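Local atomic coordinates of mandelate racemase/muconate lactonizing enzyme family protein (Bradyrhizobium sp. ORS 278, PDB entry 3TOY), a protein that is a member of the mandelate racemase/muconate lactonizing enzyme family, metal-binding barrel proteins of the enolase superfamily. Residues Pro158-Tyr163 with Leu241-Glu246; Arg277-Ala282 with Leu305-Gln310. One frame throughout, in Å; residues are numbered along the deposited sequence. Where two conformers were deposited one is given.

In the fold
Both contacts belong to the barrel domain of the enolase superfamily, contact 1 inside the barrel and contact 2 in its outer layer of helices. Contact 1 comes first along the chain and closes before contact 2 opens; it spans the interior between strands 157-162 and 243-245, which are joined in the sheet through strands 186-190 and 215-219. Contact 2 pairs helices 275-285 and 300-314, with strand 290-291 between them in sequence. The two centres are 21 Å apart and the nearest atoms about 9 Å, without touching. The inner contact adjoins the calcium site, whereas the outer one takes part in an interface between subunits.

Contact 1 of 2, residues Pro158-Tyr163 with Leu241-Glu246; sequences PAYDSY and LTWIEE. With CA (calcium ion), chain E; P4C (O-acetaldehydyl-hexaethylene glycol), chain R.
The interior of the barrel, next to its calcium site, is where Tyr160 on strand 157-162 meets Trp243 on strand 243-245. The backbones stay far apart, so two long aromatic side chains bridge the gap. In each residue CG is tucked between its own backbone N and C, which swings the ring into the interior. They form an offset edge-to-face pair, the edge of the indole turned to the phenol face, with the six-membered ring centroids of Tyr160 and Trp243 5.5 Å apart and the planes at 87°. The closest atoms are Tyr160 CE2 and Trp243 CH2, at 3.7 Å; Tyr160 OH lies at the indole edge, in its plane, 3.7 Å from Trp243 CZ2. Met217 packs against both side chains.

On the neighbouring edge of the indole, Trp243 NE1 donates to Glu245 OE1 over 2.8 Å, at a bent 138°. OE1 uses its anti lone pair and lies 25° out of the indole plane. Glu245 OE2 binds the calcium ion at 2.3 Å, with Asp219 and Glu271 as further protein ligands. Lys188 links the two sides, hydrogen-bonding Tyr160 OH and forming a salt bridge with Glu245 OE1. Trp243 is therefore a second-shell residue, and its N-H together with Lys188 probably steadies the orientation in which the carboxylate meets the metal.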
loop_
_atom_site.group_PDB
_atom_site.type_symbol
_atom_site.label_atom_id
_atom_site.label_comp_id
_atom_site.label_asym_id
_atom_site.label_seq_id
_atom_site.Cartn_x
_atom_site.Cartn_y
_atom_site.Cartn_z
ATOM N N PRO A 158 -33.681 0.584 -18.771
ATOM C CA PRO A 158 -33.319 -0.613 -19.529
ATOM C C PRO A 158 -33.424 -1.865 -18.662
ATOM O O PRO A 158 -33.045 -1.852 -17.475
ATOM C CB PRO A 158 -31.864 -0.356 -19.954
ATOM C CG PRO A 158 -31.676 1.135 -19.851
ATOM C CD PRO A 158 -32.623 1.604 -18.767
ATOM N N ALA A 159 -33.943 -2.934 -19.255
ATOM C CA ALA A 159 -34.175 -4.165 -18.542
ATOM C C ALA A 159 -33.518 -5.345 -19.239
ATOM O O ALA A 159 -33.254 -5.314 -20.456
ATOM C CB ALA A 159 -35.695 -4.415 -18.401
ATOM N N TYR A 160 -33.260 -6.397 -18.475
ATOM C CA TYR A 160 -32.873 -7.650 -19.089
ATOM C C TYR A 160 -33.736 -8.766 -18.563
ATOM O O TYR A 160 -34.256 -8.709 -17.446
ATOM C CB TYR A 160 -31.395 -7.991 -18.869
ATOM C CG TYR A 160 -31.015 -8.252 -17.430
ATOM C CD1 TYR A 160 -31.081 -9.541 -16.892
ATOM C CD2 TYR A 160 -30.556 -7.218 -16.614
ATOM C CE1 TYR A 160 -30.729 -9.791 -15.579
ATOM C CE2 TYR A 160 -30.218 -7.453 -15.289
ATOM C CZ TYR A 160 -30.289 -8.742 -14.791
ATOM O OH TYR A 160 -29.911 -8.972 -13.499
ATOM N N ASP A 161 -33.863 -9.802 -19.388
ATOM C CA ASP A 161 -34.721 -10.928 -19.073
ATOM C C ASP A 161 -33.901 -12.037 -18.412
ATOM O O ASP A 161 -32.927 -12.535 -18.976
ATOM C CB ASP A 161 -35.381 -11.433 -20.371
ATOM C CG ASP A 161 -36.740 -12.077 -20.131
ATOM O OD1 ASP A 161 -37.245 -12.046 -18.983
ATOM O OD2 ASP A 161 -37.308 -12.614 -21.110
ATOM N N SER A 162 -34.313 -12.423 -17.217
ATOM C CA SER A 162 -33.489 -13.233 -16.366
ATOM C C SER A 162 -33.963 -14.680 -16.359
ATOM O O SER A 162 -35.057 -14.978 -15.878
ATOM C CB SER A 162 -33.491 -12.609 -14.959
ATOM O OG SER A 162 -32.537 -13.215 -14.115
ATOM N N TYR A 163 -33.121 -15.571 -16.872
ATOM C CA TYR A 163 -33.446 -16.983 -16.986
ATOM C C TYR A 163 -32.575 -17.887 -16.118
ATOM O O TYR A 163 -31.547 -17.463 -15.578
ATOM C CB TYR A 163 -33.313 -17.410 -18.441
ATOM C CG TYR A 163 -34.351 -16.781 -19.350
ATOM C CD1 TYR A 163 -35.598 -17.377 -19.530
ATOM C CD2 TYR A 163 -34.079 -15.618 -20.046
ATOM C CE1 TYR A 163 -36.552 -16.808 -20.371
ATOM C CE2 TYR A 163 -35.027 -15.039 -20.887
ATOM C CZ TYR A 163 -36.258 -15.643 -21.046
ATOM O OH TYR A 163 -37.198 -15.074 -21.883
ATOM N N LEU A 241 -19.480 -11.092 -23.199
ATOM C CA LEU A 241 -20.431 -11.026 -22.080
ATOM C C LEU A 241 -20.412 -9.652 -21.412
ATOM O O LEU A 241 -19.374 -9.012 -21.311
ATOM C CB LEU A 241 -20.101 -12.112 -21.050
ATOM C CG LEU A 241 -20.089 -13.518 -21.633
ATOM C CD1 LEU A 241 -19.726 -14.535 -20.558
ATOM C CD2 LEU A 241 -21.475 -13.781 -22.207
ATOM N N THR A 242 -21.571 -9.199 -20.946
ATOM C CA THR A 242 -21.673 -7.910 -20.296
ATOM C C THR A 242 -21.152 -7.971 -18.864
ATOM O O THR A 242 -20.537 -7.015 -18.390
ATOM C CB THR A 242 -23.138 -7.443 -20.329
ATOM O OG1 THR A 242 -23.435 -7.023 -21.665
ATOM C CG2 THR A 242 -23.389 -6.281 -19.350
ATOM N N TRP A 243 -21.420 -9.078 -18.183
ATOM C CA TRP A 243 -20.908 -9.271 -16.812
ATOM C C TRP A 243 -20.941 -10.723 -16.382
ATOM O O TRP A 243 -21.654 -11.555 -16.990
ATOM C CB TRP A 243 -21.641 -8.355 -15.809
ATOM C CG TRP A 243 -23.060 -8.742 -15.366
ATOM C CD1 TRP A 243 -23.501 -9.956 -14.904
ATOM C CD2 TRP A 243 -24.169 -7.842 -15.255
ATOM N NE1 TRP A 243 -24.837 -9.863 -14.527
ATOM C CE2 TRP A 243 -25.259 -8.573 -14.739
ATOM C CE3 TRP A 243 -24.342 -6.482 -15.549
ATOM C CZ2 TRP A 243 -26.503 -7.990 -14.523
ATOM C CZ3 TRP A 243 -25.585 -5.909 -15.338
ATOM C CH2 TRP A 243 -26.644 -6.662 -14.819
ATOM N N ILE A 244 -20.095 -11.043 -15.403
ATOM C CA ILE A 244 -20.114 -12.337 -14.729
ATOM C C ILE A 244 -20.617 -12.083 -13.324
ATOM O O ILE A 244 -20.016 -11.284 -12.584
ATOM C CB ILE A 244 -18.697 -12.893 -14.606
ATOM C CG1 ILE A 244 -18.095 -13.066 -16.013
ATOM C CG2 ILE A 244 -18.717 -14.202 -13.814
ATOM C CD1 ILE A 244 -18.701 -14.258 -16.810
ATOM N N GLU A 245 -21.668 -12.798 -12.912
ATOM C CA GLU A 245 -22.367 -12.457 -11.679
ATOM C C GLU A 245 -22.097 -13.500 -10.584
ATOM O O GLU A 245 -22.151 -14.710 -10.847
ATOM C CB GLU A 245 -23.861 -12.344 -12.004
ATOM C CG GLU A 245 -24.765 -11.981 -10.861
ATOM C CD GLU A 245 -26.185 -11.742 -11.365
ATOM O OE1 GLU A 245 -26.318 -11.106 -12.445
ATOM O OE2 GLU A 245 -27.142 -12.175 -10.678
ATOM N N GLU A 246 -21.796 -13.021 -9.371
ATOM C CA GLU A 246 -21.476 -13.870 -8.208
ATOM C C GLU A 246 -20.671 -15.114 -8.558
ATOM O O GLU A 246 -21.144 -16.236 -8.379
ATOM C CB GLU A 246 -22.757 -14.251 -7.452
ATOM C CG GLU A 246 -23.394 -13.084 -6.692
ATOM C CD GLU A 246 -24.425 -13.563 -5.666
ATOM O OE1 GLU A 246 -25.276 -14.399 -6.035
ATOM O OE2 GLU A 246 -24.376 -13.131 -4.497
HETATM CA CA CA E . -28.231 -13.695 -9.319
HETATM O O1 P4C R . -20.817 1.239 -17.733
HETATM C C2 P4C R . -22.227 1.078 -17.520
HETATM C C3 P4C R . -23.028 2.040 -18.394
HETATM O O4 P4C R . -24.344 2.115 -17.836
HETATM C C5 P4C R . -25.250 2.944 -18.572
HETATM C C6 P4C R . -26.649 2.315 -18.608
HETATM O O7 P4C R . -26.683 1.319 -19.630
HETATM C C8 P4C R . -27.867 0.503 -19.696
HETATM C C9 P4C R . -28.282 0.374 -21.171
HETATM O O10 P4C R . -27.793 -0.799 -21.820
HETATM C C11 P4C R . -27.633 -0.640 -23.245
HETATM C C12 P4C R . -26.282 -0.021 -23.601
HETATM O O13 P4C R . -25.542 -0.835 -24.521
HETATM C C14 P4C R . -24.129 -0.580 -24.521
HETATM C C15 P4C R . -23.355 -1.529 -23.600
HETATM O O16 P4C R . -22.544 -2.475 -24.316
HETATM C C17 P4C R . -22.218 -3.650 -23.555
HETATM C C18 P4C R . -21.783 -4.820 -24.445
HETATM O O19 P4C R . -22.919 -5.558 -24.920
HETATM C C20 P4C R . -22.691 -6.225 -26.165
HETATM C C21 P4C R . -24.016 -6.600 -26.831
HETATM O O22 P4C R . -24.662 -5.448 -27.384
HETATM O O HOH W 1 -26.291 -14.551 -8.508
HETATM O O HOH W 2 -30.409 -13.081 -10.266
#

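Contact 2 of 2, residues Arg277-Ala282 with Leu305-Gln310; sequences RGFAEA and LNVAGQ. With P4C (O-acetaldehydyl-hexaethylene glycol), chain H.
In the outer helical layer of the barrel, Phe279 and Ala280 of helix 275-285 face Val307 and Gln310 of helix 300-314. The axes of the two short segments run nearly parallel, 9.9 Å apart at closest approach and crossing at -17°. Val307 straddles the root of the phenylalanine: CG1 stands over one face of the ring, 4.2 Å from the Phe279 centroid and 27° off the normal, a CH-pi contact, while CG2 lies 3.9 Å from Phe279 CB. With CG1 anti to the backbone N, Val307 offers both methyls to the ring. Phe279 starts toward the other helix, but the far end of its ring leads away, to touch Ile291 and Val298 and pair edge-to-face with Trp273.

Such neighbouring helices are the outer elements of the beta/alpha-barrel; strand 290-291 comes between these two in sequence, and its Ile291 also touches Val307.

The polar part of the seam is the amide of Gln310. Gln310 OE1 lies 3.5 Å from Ala280 CB and 3.2 Å from Ala280 N, the latter at too poor an angle for a hydrogen bond. In the conformer of Asn306 given, one of two deposited, Gln310 NE2 donates to Asn306 OD1, one turn earlier, over 3.1 Å, a bond that is tentative for that reason. A second bond from NE2, to Pro276 O, ties the amide across to the other helix. In this same conformer Asn306 ND2 hydrogen-bonds Asp312 of a neighbouring subunit, and Ala313 of that subunit packs on Ala280 and Gln310.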
loop_
_atom_site.group_PDB
_atom_site.type_symbol
_atom_site.label_atom_id
_atom_site.label_comp_id
_atom_site.label_asym_id
_atom_site.label_seq_id
_atom_site.Cartn_x
_atom_site.Cartn_y
_atom_site.Cartn_z
ATOM N N ARG A 277 -24.125 -0.935 5.168
ATOM C CA ARG A 277 -22.763 -1.288 5.654
ATOM C C ARG A 277 -22.177 -2.456 4.897
ATOM O O ARG A 277 -20.973 -2.483 4.633
ATOM C CB ARG A 277 -22.726 -1.564 7.158
ATOM C CG ARG A 277 -21.305 -1.982 7.691
ATOM C CD ARG A 277 -20.306 -0.823 7.549
ATOM N NE ARG A 277 -20.802 0.353 8.250
ATOM C CZ ARG A 277 -20.472 1.615 7.958
ATOM N NH1 ARG A 277 -19.591 1.873 7.005
ATOM N NH2 ARG A 277 -21.009 2.617 8.642
ATOM N N GLY A 278 -23.010 -3.436 4.552
ATOM C CA GLY A 278 -22.549 -4.592 3.778
ATOM C C GLY A 278 -21.978 -4.148 2.443
ATOM O O GLY A 278 -20.976 -4.694 1.971
ATOM N N PHE A 279 -22.624 -3.160 1.827
ATOM C CA PHE A 279 -22.093 -2.591 0.591
ATOM C C PHE A 279 -20.825 -1.791 0.828
ATOM O O PHE A 279 -19.892 -1.880 0.016
ATOM C CB PHE A 279 -23.165 -1.775 -0.140
ATOM C CG PHE A 279 -24.090 -2.660 -0.893
ATOM C CD1 PHE A 279 -23.795 -3.006 -2.189
ATOM C CD2 PHE A 279 -25.170 -3.279 -0.247
ATOM C CE1 PHE A 279 -24.587 -3.904 -2.884
ATOM C CE2 PHE A 279 -25.986 -4.185 -0.945
ATOM C CZ PHE A 279 -25.693 -4.505 -2.258
ATOM N N ALA A 280 -20.785 -1.015 1.910
ATOM C CA ALA A 280 -19.565 -0.227 2.202
ATOM C C ALA A 280 -18.331 -1.126 2.353
ATOM O O ALA A 280 -17.257 -0.809 1.812
ATOM C CB ALA A 280 -19.727 0.679 3.453
ATOM N N GLU A 281 -18.460 -2.230 3.078
ATOM C CA GLU A 281 -17.333 -3.181 3.184
ATOM C C GLU A 281 -16.958 -3.861 1.858
ATOM O O GLU A 281 -15.750 -4.043 1.544
ATOM C CB GLU A 281 -17.572 -4.241 4.268
ATOM C CG GLU A 281 -17.756 -3.670 5.704
ATOM C CD GLU A 281 -16.578 -2.808 6.198
ATOM O OE1 GLU A 281 -15.447 -2.898 5.657
ATOM O OE2 GLU A 281 -16.786 -2.019 7.143
ATOM N N ALA A 282 -17.956 -4.260 1.081
ATOM C CA ALA A 282 -17.681 -4.825 -0.250
ATOM C C ALA A 282 -16.935 -3.857 -1.155
ATOM O O ALA A 282 -16.013 -4.246 -1.866
ATOM C CB ALA A 282 -18.983 -5.298 -0.935
ATOM N N LEU A 305 -31.196 3.987 -1.165
ATOM C CA LEU A 305 -30.772 5.365 -1.425
ATOM C C LEU A 305 -29.379 5.678 -0.841
ATOM O O LEU A 305 -28.590 6.426 -1.447
ATOM C CB LEU A 305 -31.820 6.371 -0.918
ATOM C CG LEU A 305 -33.168 6.301 -1.648
ATOM C CD1 LEU A 305 -34.208 7.139 -0.891
ATOM C CD2 LEU A 305 -33.092 6.730 -3.122
ATOM N N ASN A 306 -29.073 5.135 0.326
ATOM C CA ASN A 306 -27.740 5.260 0.919
ATOM C C ASN A 306 -26.715 4.635 -0.031
ATOM O O ASN A 306 -25.697 5.253 -0.381
ATOM C CB ASN A 306 -27.714 4.510 2.259
ATOM C CG ASN A 306 -26.412 4.695 3.062
ATOM O OD1 ASN A 306 -25.273 4.469 2.584
ATOM N ND2 ASN A 306 -26.591 5.050 4.341
ATOM N N VAL A 307 -26.986 3.391 -0.426
ATOM C CA VAL A 307 -26.079 2.663 -1.337
ATOM C C VAL A 307 -25.934 3.365 -2.707
ATOM O O VAL A 307 -24.883 3.320 -3.323
ATOM C CB VAL A 307 -26.500 1.160 -1.499
ATOM C CG1 VAL A 307 -25.641 0.445 -2.575
ATOM C CG2 VAL A 307 -26.337 0.424 -0.160
ATOM N N ALA A 308 -26.964 4.056 -3.175
ATOM C CA ALA A 308 -26.862 4.769 -4.433
ATOM C C ALA A 308 -25.776 5.855 -4.326
ATOM O O ALA A 308 -25.070 6.107 -5.294
ATOM C CB ALA A 308 -28.198 5.411 -4.806
ATOM N N GLY A 309 -25.672 6.487 -3.155
ATOM C CA GLY A 309 -24.647 7.541 -2.935
ATOM C C GLY A 309 -23.249 6.915 -2.936
ATOM O O GLY A 309 -22.307 7.456 -3.529
ATOM N N GLN A 310 -23.120 5.773 -2.282
ATOM C CA GLN A 310 -21.863 5.037 -2.247
ATOM C C GLN A 310 -21.452 4.624 -3.650
ATOM O O GLN A 310 -20.291 4.743 -4.021
ATOM C CB GLN A 310 -22.004 3.757 -1.426
ATOM C CG GLN A 310 -22.252 3.946 0.073
ATOM C CD GLN A 310 -22.232 2.612 0.779
ATOM O OE1 GLN A 310 -21.365 1.788 0.514
ATOM N NE2 GLN A 310 -23.206 2.374 1.671
HETATM O O1 P4C H . -28.562 9.423 -2.872
HETATM C C2 P4C H . -29.724 8.778 -3.414
HETATM C C3 P4C H . -30.554 9.749 -4.251
HETATM O O4 P4C H . -31.513 10.426 -3.431
HETATM C C5 P4C H . -32.743 10.679 -4.133
HETATM C C6 P4C H . -33.705 11.533 -3.310
HETATM O O7 P4C H . -34.299 10.758 -2.270
HETATM C C8 P4C H . -34.856 11.506 -1.184
HETATM C C9 P4C H . -35.096 10.543 -0.021
HETATM O O10 P4C H . -34.173 10.815 1.039
HETATM C C11 P4C H . -33.996 9.720 1.938
HETATM C C12 P4C H . -32.808 10.009 2.852
HETATM O O13 P4C H . -31.565 9.813 2.164
HETATM C C14 P4C H . -30.458 9.785 3.073
HETATM C C15 P4C H . -29.147 9.834 2.291
HETATM O O16 P4C H . -28.744 8.509 1.933
#